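Long-range contacts in BauA (Acinetobacter baumannii, PDB 6HCP), which probably takes up iron as the ferric preacinetobactin complex, acting as a TonB-dependent transporter in the bacterial outer membrane: residues A[98-103]-A[126-131]; A[110-115]-A[152-157]; A[137-142]-A[162-167]; A[285-290]-A[311-316]. One frame throughout, in Å; residues are numbered along the deposited sequence.

Contact 1 of 4, residues A[98-103]-A[126-131]; sequences GGWSEN and PFYRTS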
# COMPACT_ATOMS: atom_id res chain seq x y z
N GLY A 98 -12.23 -15.79 7.79
CA GLY A 98 -13.52 -15.84 8.45
C GLY A 98 -14.43 -16.92 7.89
O GLY A 98 -15.64 -16.76 7.87
N GLY A 99 -13.85 -18.07 7.55
CA GLY A 99 -14.64 -19.25 7.24
C GLY A 99 -15.27 -19.82 8.50
O GLY A 99 -14.94 -19.42 9.63
N TRP A 100 -16.16 -20.79 8.30
CA TRP A 100 -16.83 -21.45 9.43
C TRP A 100 -15.92 -22.49 10.10
O TRP A 100 -16.23 -22.97 11.19
CB TRP A 100 -18.16 -22.04 8.97
CG TRP A 100 -18.07 -22.88 7.73
CD1 TRP A 100 -18.31 -22.49 6.45
CD2 TRP A 100 -17.77 -24.28 7.67
NE1 TRP A 100 -18.15 -23.54 5.60
CE2 TRP A 100 -17.91 -24.67 6.33
CE3 TRP A 100 -17.50 -25.26 8.64
CZ2 TRP A 100 -17.63 -25.97 5.90
CZ3 TRP A 100 -17.23 -26.55 8.22
CH2 TRP A 100 -17.27 -26.89 6.86
N SER A 101 -14.79 -22.82 9.48
CA SER A 101 -13.75 -23.64 10.10
C SER A 101 -12.42 -23.32 9.45
O SER A 101 -12.38 -22.74 8.36
CB SER A 101 -14.03 -25.13 9.98
OG SER A 101 -13.67 -25.63 8.70
N GLU A 102 -11.34 -23.81 10.06
CA GLU A 102 -10.04 -23.87 9.39
C GLU A 102 -10.12 -24.95 8.30
O GLU A 102 -11.01 -25.81 8.31
CB GLU A 102 -8.91 -24.22 10.35
CG GLU A 102 -8.78 -23.27 11.54
CD GLU A 102 -7.51 -23.48 12.35
OE1 GLU A 102 -6.45 -23.57 11.72
OE2 GLU A 102 -7.58 -23.53 13.63
N ASN A 103 -9.24 -24.85 7.32
CA ASN A 103 -9.23 -25.80 6.22
C ASN A 103 -7.80 -25.97 5.71
O ASN A 103 -7.22 -25.05 5.16
CB ASN A 103 -10.13 -25.37 5.07
CG ASN A 103 -10.20 -26.43 3.97
OD1 ASN A 103 -10.32 -27.61 4.27
ND2 ASN A 103 -10.08 -26.03 2.72
N PRO A 126 -10.80 -27.80 20.17
CA PRO A 126 -11.96 -27.17 19.54
C PRO A 126 -12.30 -27.80 18.19
O PRO A 126 -11.41 -28.24 17.48
CB PRO A 126 -11.51 -25.70 19.41
CG PRO A 126 -10.56 -25.53 20.56
CD PRO A 126 -9.78 -26.83 20.61
N PHE A 127 -13.59 -27.86 17.87
CA PHE A 127 -14.09 -28.68 16.77
C PHE A 127 -13.61 -28.15 15.40
O PHE A 127 -13.21 -28.93 14.56
CB PHE A 127 -15.61 -28.70 16.81
CG PHE A 127 -16.25 -29.84 16.06
CD1 PHE A 127 -16.29 -31.11 16.61
CD2 PHE A 127 -16.90 -29.63 14.85
CE1 PHE A 127 -16.98 -32.14 15.97
CE2 PHE A 127 -17.56 -30.66 14.20
CZ PHE A 127 -17.59 -31.92 14.76
N TYR A 128 -13.64 -26.83 15.19
CA TYR A 128 -13.48 -26.27 13.84
C TYR A 128 -12.37 -25.21 13.77
O TYR A 128 -11.85 -24.96 12.67
CB TYR A 128 -14.79 -25.65 13.36
CG TYR A 128 -15.80 -26.59 12.77
CD1 TYR A 128 -15.43 -27.75 12.10
CD2 TYR A 128 -17.15 -26.34 12.92
CE1 TYR A 128 -16.37 -28.57 11.50
CE2 TYR A 128 -18.10 -27.11 12.29
CZ TYR A 128 -17.72 -28.26 11.63
OH TYR A 128 -18.68 -29.03 11.07
N ARG A 129 -12.10 -24.48 14.85
CA ARG A 129 -11.00 -23.50 14.83
C ARG A 129 -10.42 -23.36 16.24
O ARG A 129 -11.17 -23.28 17.19
CB ARG A 129 -11.47 -22.14 14.30
CG ARG A 129 -10.41 -21.04 14.33
CD ARG A 129 -10.55 -20.10 13.14
NE ARG A 129 -11.87 -19.49 13.10
CZ ARG A 129 -12.70 -19.54 12.07
NH1 ARG A 129 -12.26 -19.81 10.85
NH2 ARG A 129 -13.95 -19.16 12.28
N THR A 130 -9.09 -23.36 16.32
CA THR A 130 -8.37 -23.31 17.55
C THR A 130 -7.44 -22.09 17.54
O THR A 130 -6.47 -22.06 16.80
CB THR A 130 -7.59 -24.61 17.80
OG1 THR A 130 -8.54 -25.67 17.88
CG2 THR A 130 -6.78 -24.56 19.07
N SER A 131 -7.66 -21.18 18.50
CA SER A 131 -6.70 -20.08 18.75
C SER A 131 -5.56 -20.60 19.61
O SER A 131 -5.76 -21.40 20.53
CB SER A 131 -7.39 -18.86 19.36
OG SER A 131 -6.56 -17.70 19.21
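Two loops of the plug domain meet here, with Trp-100, Glu-102 and Gly-99 of 98-103 against Tyr-128, Arg-129 and Thr-130 of 126-131. Trp-100 and Tyr-128 form a T-shaped pair. The six-membered ring of Trp-100 turns its edge to the face of Tyr-128, with centroids 5.3 Å apart and planes at 74°. Trp-100 CZ3 does the touching, 3.8 Å from Tyr-128 CZ and offset toward the rim. Phe-127 CD2 lies over the centre of the opposite face, and Tyr-315 of the barrel makes a further edge-to-face pair with this tyrosine.

Arg-129 reaches the other loop end-on. NH1 and NH2 both donate to Gly-99 O, which lies in the guanidinium plane. Arg-129 NH2 lies 2.8 Å from Gly-99 O, nearly in line with the carbonyl. Arg-129 NH1 lies 3.0 Å from Gly-99 O, above the carbonyl plane. CG of Arg-129, anti to the backbone N (chi1 177°), lies against Glu-102 CG, and bends at chi2 and chi3 then turn the chain toward Gly-99. NH2 also makes a salt bridge to Asp-249 of barrel strand 238-252. In TonB-dependent receptors the plug sits inside the barrel, and this bridge is one of its ties to the wall.

The backbones join directly through Glu-102 N and Tyr-128 O, 2.9 Å apart in a nearly straight bond. Ser-101 CB packs on Tyr-128 CB beside it. Thr-130 N donates to Glu-102 OE2 at 3.1 Å and 176°. The other oxygen, OE1, bonds to Thr-81 OG1, so both carboxylate oxygens are bonded.

Contact 2 of 4, residues A[110-115]-A[152-157]; sequences ASSTND and PPAGSV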
# COMPACT_ATOMS: atom_id res chain seq x y z
N ALA A 110 -7.02 -34.11 2.92
CA ALA A 110 -7.66 -33.34 3.98
C ALA A 110 -7.12 -33.83 5.34
O ALA A 110 -6.89 -35.01 5.55
CB ALA A 110 -9.16 -33.48 3.90
N SER A 111 -6.88 -32.87 6.23
CA SER A 111 -6.59 -33.12 7.61
C SER A 111 -7.59 -32.34 8.47
O SER A 111 -7.53 -31.11 8.53
CB SER A 111 -5.17 -32.77 7.97
OG SER A 111 -4.92 -33.02 9.36
N SER A 112 -8.56 -33.06 9.04
CA SER A 112 -9.72 -32.42 9.67
C SER A 112 -9.31 -31.73 10.97
O SER A 112 -8.55 -32.31 11.79
CB SER A 112 -10.82 -33.44 9.92
OG SER A 112 -11.89 -32.88 10.68
N THR A 113 -9.91 -30.57 11.23
CA THR A 113 -9.77 -29.90 12.50
C THR A 113 -10.24 -30.82 13.63
O THR A 113 -9.76 -30.71 14.75
CB THR A 113 -10.54 -28.57 12.50
OG1 THR A 113 -11.91 -28.80 12.17
CG2 THR A 113 -9.91 -27.60 11.52
N ASN A 114 -11.22 -31.67 13.34
CA ASN A 114 -11.79 -32.57 14.33
C ASN A 114 -10.76 -33.59 14.84
O ASN A 114 -11.03 -34.27 15.84
CB ASN A 114 -12.90 -33.45 13.75
CG ASN A 114 -14.21 -32.76 13.44
OD1 ASN A 114 -15.10 -33.42 12.92
ND2 ASN A 114 -14.28 -31.45 13.60
N ASP A 115 -9.66 -33.76 14.10
CA ASP A 115 -8.72 -34.87 14.27
C ASP A 115 -7.41 -34.42 14.93
O ASP A 115 -6.42 -35.16 14.92
CB ASP A 115 -8.44 -35.55 12.93
CG ASP A 115 -9.64 -36.35 12.42
OD1 ASP A 115 -10.58 -36.54 13.22
OD2 ASP A 115 -9.66 -36.70 11.22
N PRO A 152 -8.73 -41.16 14.31
CA PRO A 152 -9.38 -40.00 14.93
C PRO A 152 -10.81 -39.82 14.44
O PRO A 152 -11.24 -40.44 13.46
CB PRO A 152 -8.46 -38.85 14.50
CG PRO A 152 -7.94 -39.31 13.15
CD PRO A 152 -7.72 -40.81 13.30
N PRO A 153 -11.60 -38.94 15.10
CA PRO A 153 -13.05 -38.96 14.92
C PRO A 153 -13.56 -38.73 13.50
O PRO A 153 -14.61 -39.28 13.17
CB PRO A 153 -13.52 -37.82 15.83
CG PRO A 153 -12.49 -37.75 16.91
CD PRO A 153 -11.19 -38.08 16.21
N ALA A 154 -12.87 -37.92 12.68
CA ALA A 154 -13.34 -37.65 11.32
C ALA A 154 -12.66 -38.56 10.28
O ALA A 154 -12.96 -38.49 9.09
CB ALA A 154 -13.14 -36.20 10.94
N GLY A 155 -11.76 -39.43 10.73
CA GLY A 155 -11.10 -40.40 9.83
C GLY A 155 -10.24 -39.77 8.74
O GLY A 155 -10.01 -40.39 7.71
N SER A 156 -9.70 -38.56 8.97
CA SER A 156 -8.84 -37.94 7.97
C SER A 156 -7.44 -38.57 8.05
O SER A 156 -7.06 -39.09 9.10
CB SER A 156 -8.81 -36.40 8.10
OG SER A 156 -8.16 -35.99 9.29
N VAL A 157 -6.68 -38.53 6.95
CA VAL A 157 -5.45 -39.31 6.82
C VAL A 157 -4.23 -38.48 6.38
O VAL A 157 -3.14 -39.04 6.23
CB VAL A 157 -5.67 -40.49 5.84
CG1 VAL A 157 -6.82 -41.38 6.31
CG2 VAL A 157 -5.90 -40.02 4.40
O HOH W 1 -8.05 -37.22 4.66
O HOH W 2 -5.38 -36.05 9.13
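One carboxylate, that of Asp-115, gathers three hydrogen bonds from Ala-154 and Ser-156, in and just after a beta turn. Asp-115 OD1 accepts from Ala-154 N at 2.7 Å, through its syn lone pair. Asp-115 OD2 takes two bonds from one residue. Ser-156 N meets Asp-115 OD2 nearly head-on at 2.9 Å. Ser-156 OG donates to the anti lone pair of Asp-115 OD2 at a short 2.5 Å. These bonds fix the rotation of the carboxylate and would probably spread its charge over these donors.

The ring of Pro-152 packs on the same group, crossing the aspartate side chain at about a right angle. Pro-152 CB is 3.4 Å from Asp-115 OD1. Ala-154 CB turns toward 110-115 and touches Ser-112 OG and Asn-114 OD1.

Ser-156 OG also works as an acceptor, from Ser-112 N at 3.0 Å and 170°. Placed between its backbone N and carbonyl carbon (chi1 68°), that hydroxyl reaches both Asp-115 OD2 and Ser-112 N. A water donates to Ser-156 OG as well and lies 3.1 Å from Ser-111 OG. Another water bridges Ala-110 O and Val-157 N.

Each segment has its own turn. Ser-112 OG accepts from Asn-114 N in an ST turn that overlaps the 3-10 segment 113-114. The amide of Asn-114 points its ND2 elsewhere, to Phe-127 O. In the other segment, Pro-152 to Gly-155 form a type I beta turn, closed by Gly-155 N to Pro-152 O. The contact is thus an aspartate accepting from the N-H of Ala-154 in that turn and of Ser-156 just after it, joining two loops of the plug domain.

Contact 3 of 4, residues A[137-142]-A[162-167]; sequences RVEVLK and NLVTKY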
# COMPACT_ATOMS: atom_id res chain seq x y z
N ARG A 137 3.71 -25.98 22.18
CA ARG A 137 4.20 -26.53 20.93
C ARG A 137 3.00 -26.86 20.04
O ARG A 137 1.94 -27.21 20.51
CB ARG A 137 5.02 -27.82 21.12
CG ARG A 137 6.19 -27.70 22.08
CD ARG A 137 7.37 -26.99 21.45
NE ARG A 137 8.50 -26.97 22.36
CZ ARG A 137 8.86 -25.95 23.15
NH1 ARG A 137 8.12 -24.84 23.24
NH2 ARG A 137 9.97 -26.06 23.86
N VAL A 138 3.21 -26.72 18.74
CA VAL A 138 2.28 -27.20 17.74
C VAL A 138 3.05 -28.13 16.81
O VAL A 138 3.97 -27.68 16.14
CB VAL A 138 1.65 -26.04 16.94
CG1 VAL A 138 0.85 -26.58 15.75
CG2 VAL A 138 0.79 -25.17 17.82
N GLU A 139 2.75 -29.44 16.90
CA GLU A 139 3.51 -30.46 16.26
C GLU A 139 2.72 -31.03 15.07
O GLU A 139 1.49 -31.18 15.12
CB GLU A 139 3.80 -31.62 17.24
CG GLU A 139 4.42 -31.20 18.55
CD GLU A 139 4.70 -32.36 19.49
OE1 GLU A 139 4.12 -33.47 19.27
OE2 GLU A 139 5.53 -32.17 20.40
N VAL A 140 3.44 -31.36 14.01
CA VAL A 140 2.86 -31.96 12.82
C VAL A 140 3.64 -33.23 12.50
O VAL A 140 4.88 -33.23 12.42
CB VAL A 140 2.87 -31.02 11.60
CG1 VAL A 140 2.19 -31.67 10.39
CG2 VAL A 140 2.22 -29.69 11.90
N LEU A 141 2.89 -34.31 12.25
CA LEU A 141 3.45 -35.54 11.69
C LEU A 141 2.75 -35.78 10.36
O LEU A 141 1.53 -35.82 10.31
CB LEU A 141 3.21 -36.71 12.65
CG LEU A 141 3.84 -38.03 12.19
CD1 LEU A 141 4.25 -38.87 13.38
CD2 LEU A 141 2.92 -38.80 11.28
N LYS A 142 3.52 -35.82 9.28
CA LYS A 142 2.97 -35.84 7.95
C LYS A 142 2.66 -37.28 7.53
O LYS A 142 3.41 -38.22 7.81
CB LYS A 142 3.90 -35.16 6.95
CG LYS A 142 4.12 -33.68 7.27
CD LYS A 142 5.13 -33.00 6.39
CE LYS A 142 5.73 -31.77 7.05
NZ LYS A 142 6.51 -31.00 6.08
N ASN A 162 -0.59 -32.21 16.66
CA ASN A 162 -0.62 -32.46 18.10
C ASN A 162 -0.29 -31.14 18.82
O ASN A 162 0.76 -30.54 18.57
CB ASN A 162 0.36 -33.57 18.49
CG ASN A 162 0.32 -33.89 19.97
OD1 ASN A 162 -0.77 -34.03 20.55
ND2 ASN A 162 1.49 -33.89 20.62
N LEU A 163 -1.22 -30.70 19.67
CA LEU A 163 -1.08 -29.45 20.38
C LEU A 163 -0.66 -29.75 21.82
O LEU A 163 -1.33 -30.53 22.53
CB LEU A 163 -2.41 -28.69 20.36
CG LEU A 163 -3.04 -28.52 18.97
CD1 LEU A 163 -4.32 -27.72 19.06
CD2 LEU A 163 -2.08 -27.87 18.00
N VAL A 164 0.51 -29.23 22.19
CA VAL A 164 1.11 -29.47 23.50
C VAL A 164 0.83 -28.25 24.37
O VAL A 164 1.16 -27.12 24.00
CB VAL A 164 2.62 -29.72 23.36
CG1 VAL A 164 3.30 -29.90 24.71
CG2 VAL A 164 2.92 -30.90 22.45
N THR A 165 0.15 -28.46 25.49
CA THR A 165 -0.31 -27.36 26.33
C THR A 165 0.86 -26.79 27.15
O THR A 165 1.93 -27.41 27.26
CB THR A 165 -1.46 -27.78 27.25
OG1 THR A 165 -0.99 -28.88 28.04
CG2 THR A 165 -2.69 -28.16 26.47
N LYS A 166 0.64 -25.60 27.69
CA LYS A 166 1.63 -24.89 28.52
C LYS A 166 1.49 -25.32 29.99
O LYS A 166 0.39 -25.32 30.54
CB LYS A 166 1.38 -23.38 28.46
CG LYS A 166 1.70 -22.69 27.15
CD LYS A 166 1.12 -21.27 27.10
CE LYS A 166 1.68 -20.43 25.96
NZ LYS A 166 1.09 -19.07 25.95
N TYR A 167 2.64 -25.55 30.64
CA TYR A 167 2.70 -25.74 32.09
C TYR A 167 3.68 -24.72 32.69
O TYR A 167 4.50 -24.12 31.98
CB TYR A 167 3.09 -27.18 32.40
CG TYR A 167 2.14 -28.23 31.85
CD1 TYR A 167 0.88 -28.41 32.41
CD2 TYR A 167 2.47 -28.96 30.73
CE1 TYR A 167 -0.01 -29.34 31.89
CE2 TYR A 167 1.59 -29.91 30.21
CZ TYR A 167 0.35 -30.09 30.78
OH TYR A 167 -0.51 -31.01 30.24
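Arg-137, Val-138 and Glu-139 pair with Val-164, Leu-163 and Asn-162 as neighbouring antiparallel strands in the small mixed sheet of the plug domain. The strand directions differ by 157°, with axes 4.8 Å apart.

Backbone bonds come from the two hydrogen-bonded pairs. Glu-139 and Asn-162 exchange bonds both ways, each 2.8 Å from N to O. Val-164 N donates to Arg-137 O at 3.0 Å, while the return bond is weak.

The apolar contact lies on the face of Val-138 and Leu-163, whose side chains run side by side. Leu-163 CD2 lies 3.9 Å from both CG1 and CG2 of Val-138. Val-83 and Ile-84 of helix 81-84 pack on Val-138.

The other face is mixed. CB of Arg-137 packs on CB of Val-164, while its guanidinium leads away to a salt bridge with Asp-36. Val-164 CG2 lies 3.6 Å from Glu-139 OE2. Glu-139 and Asn-162 lie side by side, with Glu-139 CG anti to its carbonyl carbon (chi1 -52°) and the carboxylate and amide planes 64° apart. Asn-162 OD1 bonds to Ser-117 OG. Glu-139 OE1 also accepts from Asn-48 N. Asn-162 ND2 donates to Glu-139 OE1, 3.0 Å away, from above the carboxylate plane.

Contact 4 of 4, residues A[285-290]-A[311-316]; sequences TKDKGA and STTEYK. With EDO (1,2-ethanediol), chain Z; EDO (1,2-ethanediol), chain J.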
# COMPACT_ATOMS: atom_id res chain seq x y z
N THR A 285 -19.02 -20.98 17.44
CA THR A 285 -18.69 -22.27 18.04
C THR A 285 -18.19 -22.03 19.46
O THR A 285 -17.31 -21.21 19.70
CB THR A 285 -17.66 -23.05 17.20
OG1 THR A 285 -18.08 -23.07 15.84
CG2 THR A 285 -17.50 -24.48 17.65
N LYS A 286 -18.80 -22.76 20.40
CA LYS A 286 -18.32 -22.81 21.76
C LYS A 286 -17.75 -24.20 22.02
O LYS A 286 -18.43 -25.18 21.78
CB LYS A 286 -19.47 -22.54 22.74
CG LYS A 286 -20.07 -21.13 22.70
CD LYS A 286 -21.20 -20.94 23.70
CE LYS A 286 -21.86 -19.58 23.58
NZ LYS A 286 -23.13 -19.52 24.35
N ASP A 287 -16.51 -24.25 22.50
CA ASP A 287 -15.82 -25.47 22.80
C ASP A 287 -15.34 -25.40 24.25
O ASP A 287 -14.77 -24.40 24.68
CB ASP A 287 -14.63 -25.69 21.88
CG ASP A 287 -15.03 -26.00 20.45
OD1 ASP A 287 -15.34 -27.18 20.16
OD2 ASP A 287 -15.09 -25.04 19.65
N LYS A 288 -15.55 -26.50 24.98
CA LYS A 288 -15.04 -26.64 26.34
C LYS A 288 -14.41 -28.02 26.46
O LYS A 288 -15.00 -29.00 25.98
CB LYS A 288 -16.17 -26.50 27.37
CG LYS A 288 -16.95 -25.19 27.30
CD LYS A 288 -18.06 -25.07 28.34
CE LYS A 288 -18.93 -23.86 28.07
NZ LYS A 288 -19.94 -23.67 29.14
N GLY A 289 -13.21 -28.09 27.02
CA GLY A 289 -12.51 -29.37 27.12
C GLY A 289 -11.74 -29.51 28.42
O GLY A 289 -11.29 -28.53 28.99
N ALA A 290 -11.41 -30.75 28.78
CA ALA A 290 -10.61 -31.03 29.96
C ALA A 290 -10.02 -32.43 29.82
O ALA A 290 -10.64 -33.30 29.20
CB ALA A 290 -11.46 -30.92 31.21
N SER A 311 -14.97 -33.24 26.08
CA SER A 311 -15.17 -31.94 25.54
C SER A 311 -16.61 -31.83 25.05
O SER A 311 -17.27 -32.84 24.80
CB SER A 311 -14.17 -31.61 24.44
OG SER A 311 -14.41 -32.39 23.28
N THR A 312 -17.07 -30.59 24.91
CA THR A 312 -18.34 -30.30 24.32
C THR A 312 -18.14 -29.21 23.27
O THR A 312 -17.38 -28.28 23.48
CB THR A 312 -19.37 -29.86 25.37
OG1 THR A 312 -18.84 -28.66 25.93
CG2 THR A 312 -19.62 -30.89 26.44
N THR A 313 -18.92 -29.31 22.21
CA THR A 313 -18.98 -28.34 21.14
C THR A 313 -20.43 -27.94 20.94
O THR A 313 -21.30 -28.79 20.85
CB THR A 313 -18.44 -28.93 19.83
OG1 THR A 313 -17.06 -29.25 20.04
CG2 THR A 313 -18.64 -28.00 18.65
N GLU A 314 -20.68 -26.63 20.82
CA GLU A 314 -21.96 -26.11 20.40
C GLU A 314 -21.73 -25.20 19.19
O GLU A 314 -21.04 -24.20 19.33
CB GLU A 314 -22.63 -25.33 21.54
CG GLU A 314 -22.93 -26.17 22.77
CD GLU A 314 -23.50 -25.38 23.94
OE1 GLU A 314 -23.73 -24.18 23.78
OE2 GLU A 314 -23.80 -26.00 24.97
N TYR A 315 -22.25 -25.63 18.04
CA TYR A 315 -22.08 -24.96 16.77
C TYR A 315 -23.41 -24.39 16.32
O TYR A 315 -24.40 -25.11 16.29
CB TYR A 315 -21.56 -25.93 15.71
CG TYR A 315 -21.38 -25.34 14.33
CD1 TYR A 315 -20.22 -24.68 13.96
CD2 TYR A 315 -22.34 -25.53 13.35
CE1 TYR A 315 -20.04 -24.19 12.68
CE2 TYR A 315 -22.18 -25.05 12.06
CZ TYR A 315 -21.03 -24.35 11.73
OH TYR A 315 -20.88 -23.90 10.45
N LYS A 316 -23.37 -23.16 15.79
CA LYS A 316 -24.53 -22.52 15.22
C LYS A 316 -24.13 -21.72 13.98
O LYS A 316 -23.13 -21.02 13.99
CB LYS A 316 -25.17 -21.58 16.25
CG LYS A 316 -25.75 -22.25 17.49
CD LYS A 316 -26.28 -21.22 18.48
CE LYS A 316 -27.11 -21.82 19.59
NZ LYS A 316 -26.31 -22.80 20.35
C1 EDO Z . -16.78 -21.70 13.78
O1 EDO Z . -17.20 -20.60 14.62
C2 EDO Z . -15.33 -22.02 14.03
O2 EDO Z . -15.19 -22.64 15.32
C1 EDO J . -21.01 -27.83 8.74
O1 EDO J . -21.45 -28.96 7.98
C2 EDO J . -20.96 -26.64 7.81
O2 EDO J . -21.80 -25.57 8.26
O HOH W 3 -19.42 -26.23 24.43
O HOH W 4 -24.30 -22.27 25.80
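Segments 285-290 and 311-316 run almost exactly antiparallel, at 178° with axes 4.6 Å apart, and pair from Thr-285 with Tyr-315 to Gly-289 with Ser-311. Lys-286 with Glu-314 and Lys-288 with Thr-312 exchange backbone hydrogen bonds in both directions. CA-H...O contacts add to these, for example Asp-287 CA to Thr-312 O, 3.3 Å.

On the face of Asp-287, Thr-313 OG1 donates to Asp-287 OD1 at 2.7 Å. The two side chains lie side by side, and the hydroxyl meets the oxygen nearly along its C-O bond. With OG1 anti to the carbonyl carbon (chi1 -62°), Thr-313 sets its hydroxyl beside Asp-287 OD1. Asp-287 OD1 also accepts from Phe-127 N, and Lys-345 NZ bonds to Thr-313 OG1. Thr-285 and Thr-313 touch through their CG2 methyls at 3.8 Å.

The pair belongs to a beta hairpin of the barrel wall, formed by strands 282-297 and 302-318. This face looks inward to the plug: Pro-126 packs on Asp-287 and Trp-100 on Tyr-315. Tyr-315 OH accepts from O2 of a 1,2-ethanediol, 2.9 Å away, probably left by the crystallisation liquor.

Lys-286, Glu-314, Lys-288 and Thr-312 share the other face. Lys-286 NZ stays 4.7 Å from Glu-314 OE1. A water donates to Glu-314 OE1 and accepts a weak bond from the lysine. Another water donates to Lys-286 O and lies 2.9 Å from Thr-312 OG1.

Contacts 3 and 4 are buried strand pairings, but in different parts: contact 3 in the small plug sheet, contact 4 in the barrel wall. Contacts 1 and 2 are partly buried loop contacts of the plug. They meet at Phe-127 O, which lies 2.7 Å from Thr-113 OG1 and also holds Asn-114. Contact 1 also touches contact 4, where the loop 126-131 reaches the barrel. Its link to contact 3 is a methyl contact between Thr-130 and Leu-163. The strand pairs rely on repeated backbone bonds. The loops rely more on side chains: a guanidinium and a carboxylate in contact 1, a carboxylate and a serine hydroxyl in contact 2.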